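Local coordinates for bifunctional thiamine biosynthesis protein ThiDN (Methanocaldococcus jannaschii DSM 2661, PDB 2PHP) that probably phosphorylates hydroxymethylpyrimidine and its monophosphate and joins the resulting pyrophosphate to a thiazole phosphate, making thiamine phosphate, the last step belonging to the C-terminal ThiN domain crystallised here, at the interface of chains A and B and the interface of chains A and C. Numbering follows the deposited sequence. Chains: chain A/B/C, Uncharacterized protein MJ0236.

Contact 1: the interface of chains A and B. Residues chain A 71-73; chain B 20, 24.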
# COMPACT_ATOMS: atom_id res chain seq x y z
N ILE A 71 -0.25 -1.02 -12.83
CA ILE A 71 0.16 -1.20 -14.21
C ILE A 71 -0.64 -0.17 -15.02
O ILE A 71 -1.86 -0.12 -14.92
CB ILE A 71 -0.20 -2.61 -14.70
CG1 ILE A 71 0.58 -3.65 -13.88
CG2 ILE A 71 0.11 -2.74 -16.19
CD1 ILE A 71 0.06 -5.05 -14.03
N GLU A 72 0.05 0.66 -15.80
CA GLU A 72 -0.64 1.66 -16.60
C GLU A 72 0.15 2.00 -17.86
O GLU A 72 1.38 1.96 -17.86
CB GLU A 72 -0.86 2.95 -15.80
CG GLU A 72 -1.66 2.75 -14.53
CD GLU A 72 -2.98 3.49 -14.55
OE1 GLU A 72 -3.67 3.47 -15.59
OE2 GLU A 72 -3.34 4.09 -13.51
N PHE A 73 -0.56 2.33 -18.93
CA PHE A 73 0.10 2.70 -20.17
C PHE A 73 0.69 4.10 -19.99
O PHE A 73 0.08 4.97 -19.38
CB PHE A 73 -0.88 2.68 -21.34
CG PHE A 73 -1.13 1.31 -21.89
CD1 PHE A 73 -0.28 0.77 -22.86
CD2 PHE A 73 -2.17 0.53 -21.40
CE1 PHE A 73 -0.47 -0.53 -23.34
CE2 PHE A 73 -2.37 -0.77 -21.86
CZ PHE A 73 -1.52 -1.30 -22.83
N TYR B 20 -8.22 -3.89 -12.56
CA TYR B 20 -7.68 -2.79 -13.36
C TYR B 20 -8.81 -1.87 -13.82
O TYR B 20 -8.75 -0.66 -13.65
CB TYR B 20 -6.94 -3.35 -14.58
CG TYR B 20 -6.54 -2.33 -15.63
CD1 TYR B 20 -5.45 -1.49 -15.43
CD2 TYR B 20 -7.27 -2.21 -16.81
CE1 TYR B 20 -5.08 -0.55 -16.40
CE2 TYR B 20 -6.92 -1.27 -17.78
CZ TYR B 20 -5.82 -0.45 -17.57
OH TYR B 20 -5.46 0.47 -18.53
N LYS B 24 -10.32 2.29 -12.53
CA LYS B 24 -10.66 3.43 -13.38
C LYS B 24 -12.01 4.01 -12.97
O LYS B 24 -12.34 5.15 -13.29
CB LYS B 24 -10.77 3.01 -14.84
CG LYS B 24 -9.60 2.23 -15.41
CD LYS B 24 -8.38 3.09 -15.57
CE LYS B 24 -7.30 2.34 -16.31
NZ LYS B 24 -6.05 3.14 -16.36
O HOH W 1 -3.53 2.59 -18.22
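A:Glu72, in strand 71-73, reaches toward B:Lys24 at the end of helix 8-24 of the neighbouring chain, and the two side chains approach from opposite directions. The ammonium NZ of B:Lys24 forms a short salt bridge, also a hydrogen bond, with carboxylate oxygen OE1 of A:Glu72 at 2.5 Å. It arrives on the syn side of that oxygen, 26° out of the carboxylate plane. A bend at chi2 (-70°) turns the lysine chain, which then runs extended and carries NZ to the glutamate. B:Tyr20, one helical turn earlier, lays ring atom CE1 3.6 Å from the backbone carbonyl O of A:Ile71. The phenol OH of B:Tyr20 meets a water at 2.9 Å, and this water sits at the ring's edge, in plane. The same water lies 2.8 Å from A:Glu72 OE1 and 3.1 Å from the backbone N of A:Phe73, so one oxygen of the glutamate is shared by lysine and water. With an alanine at A:Glu72, the ammonium of B:Lys24 would probably lose its counter-charge and the water its carboxylate partner. Repeated by the two-fold symmetry, this polar patch ties a strand of one ThiN domain to a helix of the next in the deposited tetramer, perhaps also the assembly in solution.

Contact 2: the interface of chains A and C. Residues chain A 32-33; chain C 32-33.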
# COMPACT_ATOMS: atom_id res chain seq x y z
N GLU A 32 19.79 -0.96 -7.25
CA GLU A 32 19.65 0.12 -6.28
C GLU A 32 18.53 1.07 -6.73
O GLU A 32 17.82 1.63 -5.89
CB GLU A 32 20.98 0.89 -6.14
CG GLU A 32 22.13 0.06 -5.52
CD GLU A 32 23.49 0.79 -5.50
OE1 GLU A 32 23.60 1.87 -4.89
OE2 GLU A 32 24.45 0.26 -6.11
N VAL A 33 18.36 1.25 -8.04
CA VAL A 33 17.31 2.13 -8.53
C VAL A 33 15.97 1.41 -8.73
O VAL A 33 15.03 1.99 -9.28
CB VAL A 33 17.70 2.81 -9.87
CG1 VAL A 33 18.91 3.69 -9.67
CG2 VAL A 33 17.97 1.76 -10.94
N GLU C 32 16.99 8.71 -8.00
CA GLU C 32 16.64 7.48 -8.69
C GLU C 32 16.65 6.28 -7.77
O GLU C 32 15.92 5.32 -7.98
CB GLU C 32 17.59 7.23 -9.87
CG GLU C 32 17.29 8.12 -11.05
CD GLU C 32 15.82 8.06 -11.42
OE1 GLU C 32 15.34 6.96 -11.78
OE2 GLU C 32 15.13 9.11 -11.34
N VAL C 33 17.49 6.33 -6.73
CA VAL C 33 17.55 5.21 -5.79
C VAL C 33 16.51 5.36 -4.68
O VAL C 33 16.43 4.52 -3.78
CB VAL C 33 18.94 5.07 -5.17
CG1 VAL C 33 19.94 4.73 -6.26
CG2 VAL C 33 19.34 6.35 -4.45
O HOH W 2 13.90 4.56 -10.25
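A:Val33 and C:Val33 touch through their CG1 methyls, 3.7 Å apart, where two equivalent loops meet near the two-fold relation between the chains. The side chains pass at a slant, and each CG1 is anti to its own carbonyl carbon (chi1 -63° in A:Val33, -64° in C:Val33), which directs this methyl to the other chain. From the centre, A:Val33 CG1 also packs on the CB methylene of C:Glu32 at 3.8 Å. The reciprocal pair, C:Val33 CG1 and A:Glu32 CB, stands at 4.0 Å, so each valine branch rests against the base of the opposing glutamate and the other valine. Backbone enters next: the carbonyl O of C:Glu32 approaches the CA of A:Val33 at 3.5 Å, and the O of A:Glu32 approaches the CA of C:Val33 at 3.6 Å. Each carbonyl O thus lies against the CA of the opposing valine, and the two backbones pass close together. At the rim, a water joins the carbonyl O of A:Val33 (3.0 Å) to the carbonyl O of C:Glu32 (3.1 Å). C:Glu32 is bent at chi2 (-51°), folding its carboxylate back so that OE1 also meets this water. A:Glu32 instead runs extended beyond CG, so the symmetry holds for the valines and backbone but not for the glutamate ends. The patch forms a small apolar seam between the A and C domains, with the valines buried most, and is likely to help align the two chains in the tetramer.

Contact 3: the interface of chains A and C. Residues chain A 59-62, 66; chain C 54-55, 69-70.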
# COMPACT_ATOMS: atom_id res chain seq x y z
N LYS A 59 13.68 -3.38 -2.91
CA LYS A 59 14.03 -4.28 -1.82
C LYS A 59 13.29 -3.95 -0.53
O LYS A 59 12.97 -2.80 -0.26
CB LYS A 59 15.54 -4.22 -1.55
CG LYS A 59 16.44 -4.63 -2.74
CD LYS A 59 17.92 -4.65 -2.32
CE LYS A 59 18.79 -5.43 -3.29
NZ LYS A 59 20.11 -5.79 -2.70
N ASN A 60 13.00 -4.99 0.25
CA ASN A 60 12.37 -4.83 1.55
C ASN A 60 13.54 -5.16 2.48
O ASN A 60 13.96 -6.31 2.55
CB ASN A 60 11.24 -5.85 1.75
CG ASN A 60 10.52 -5.65 3.08
OD1 ASN A 60 11.10 -5.17 4.05
ND2 ASN A 60 9.25 -6.03 3.13
N LYS A 61 14.06 -4.15 3.18
CA LYS A 61 15.20 -4.36 4.08
C LYS A 61 14.96 -5.49 5.08
O LYS A 61 15.90 -6.12 5.55
CB LYS A 61 15.53 -3.07 4.83
CG LYS A 61 15.87 -1.89 3.91
CD LYS A 61 16.98 -2.24 2.93
CE LYS A 61 17.35 -1.05 2.05
NZ LYS A 61 18.33 -1.40 0.96
N LEU A 62 13.69 -5.75 5.39
CA LEU A 62 13.32 -6.82 6.30
C LEU A 62 13.52 -8.16 5.61
O LEU A 62 13.63 -9.20 6.25
CB LEU A 62 11.85 -6.68 6.70
CG LEU A 62 11.57 -6.16 8.11
CD1 LEU A 62 12.58 -5.06 8.44
CD2 LEU A 62 10.12 -5.68 8.22
N TYR A 66 9.15 -5.23 -2.40
CA TYR A 66 7.85 -4.57 -2.53
C TYR A 66 7.60 -4.28 -4.01
O TYR A 66 8.49 -3.76 -4.70
CB TYR A 66 7.84 -3.23 -1.79
CG TYR A 66 8.00 -3.29 -0.29
CD1 TYR A 66 6.93 -3.65 0.53
CD2 TYR A 66 9.20 -2.90 0.31
CE1 TYR A 66 7.05 -3.62 1.92
CE2 TYR A 66 9.33 -2.87 1.70
CZ TYR A 66 8.25 -3.22 2.50
OH TYR A 66 8.38 -3.19 3.86
N THR C 54 11.44 0.55 5.90
CA THR C 54 11.92 -0.75 5.47
C THR C 54 11.98 -0.72 3.94
O THR C 54 12.70 -1.49 3.32
CB THR C 54 10.98 -1.88 5.96
OG1 THR C 54 9.62 -1.53 5.66
CG2 THR C 54 11.13 -2.08 7.47
N GLY C 55 11.21 0.18 3.35
CA GLY C 55 11.22 0.36 1.91
C GLY C 55 11.93 1.68 1.65
O GLY C 55 13.02 1.92 2.19
N GLY C 69 6.86 0.80 2.84
CA GLY C 69 7.39 0.12 4.01
C GLY C 69 6.95 0.70 5.34
O GLY C 69 6.11 1.62 5.39
N ASP C 70 7.52 0.17 6.42
CA ASP C 70 7.19 0.60 7.77
C ASP C 70 8.41 1.16 8.46
O ASP C 70 9.54 0.92 8.03
CB ASP C 70 6.68 -0.58 8.60
CG ASP C 70 5.58 -1.35 7.90
OD1 ASP C 70 4.56 -0.73 7.54
OD2 ASP C 70 5.75 -2.57 7.71
O HOH W 3 5.93 -3.59 5.30
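C:Thr54 is inserted among A:Asn60, A:Leu62 and A:Tyr66, and buries more surface than any other residue of this patch. C:Thr54 CB lies 3.6 Å from A:Tyr66 OH, with the amide oxygen OD1 of A:Asn60 also close by; the asparagine and threonine side chains point the same way. From CB, C:Thr54 methyl CG2 turns to A:Leu62 and packs tightly against CD1 at 3.5 Å. The hydroxyl OG1 of C:Thr54 takes the other branch, between the backbone N and the carbonyl carbon (chi1 48°), and hydrogen-bonds the phenol OH of A:Tyr66 at 2.7 Å. C:Thr54 OG1 also accepts the backbone N-H of C:Asp70 at 2.8 Å, a bond within chain C that holds the hydroxyl in place. The tyrosine crosses the threonine at about a right angle. A:Tyr66 CE2 rests on the CA of C:Gly55 at 3.7 Å, and one ring face is turned to C:Gly69 near the rim. A water at the ring's edge links the phenol to C:Asp70 OD2. The backbone N of A:Lys61 donates to C:Thr54 O at 3.0 Å. A:Asn60 OD1 holds the next amide, that of A:Leu62. Polar and apolar branches of one threonine thus join the loop after strand 57-59 and strand 65-67 of one ThiN domain to the other in the deposited tetramer.

Contacts 2 and 3 belong to the same A–C interface, with their C-alpha centres about 14 Å apart, whereas contact 1 joins A to B and lies about 23 Å from contact 2 and 24 Å from contact 3. The patches use different residues, but strand 65-67, which carries the tyrosine of contact 3, is followed closely in sequence by strand 71-73 of contact 1, and the 69-70 segment used by chain C lies between them. One short stretch of the protein therefore serves both interfaces. Chain A meets two neighbours at once in the deposited tetramer, which may or may not be the form in solution.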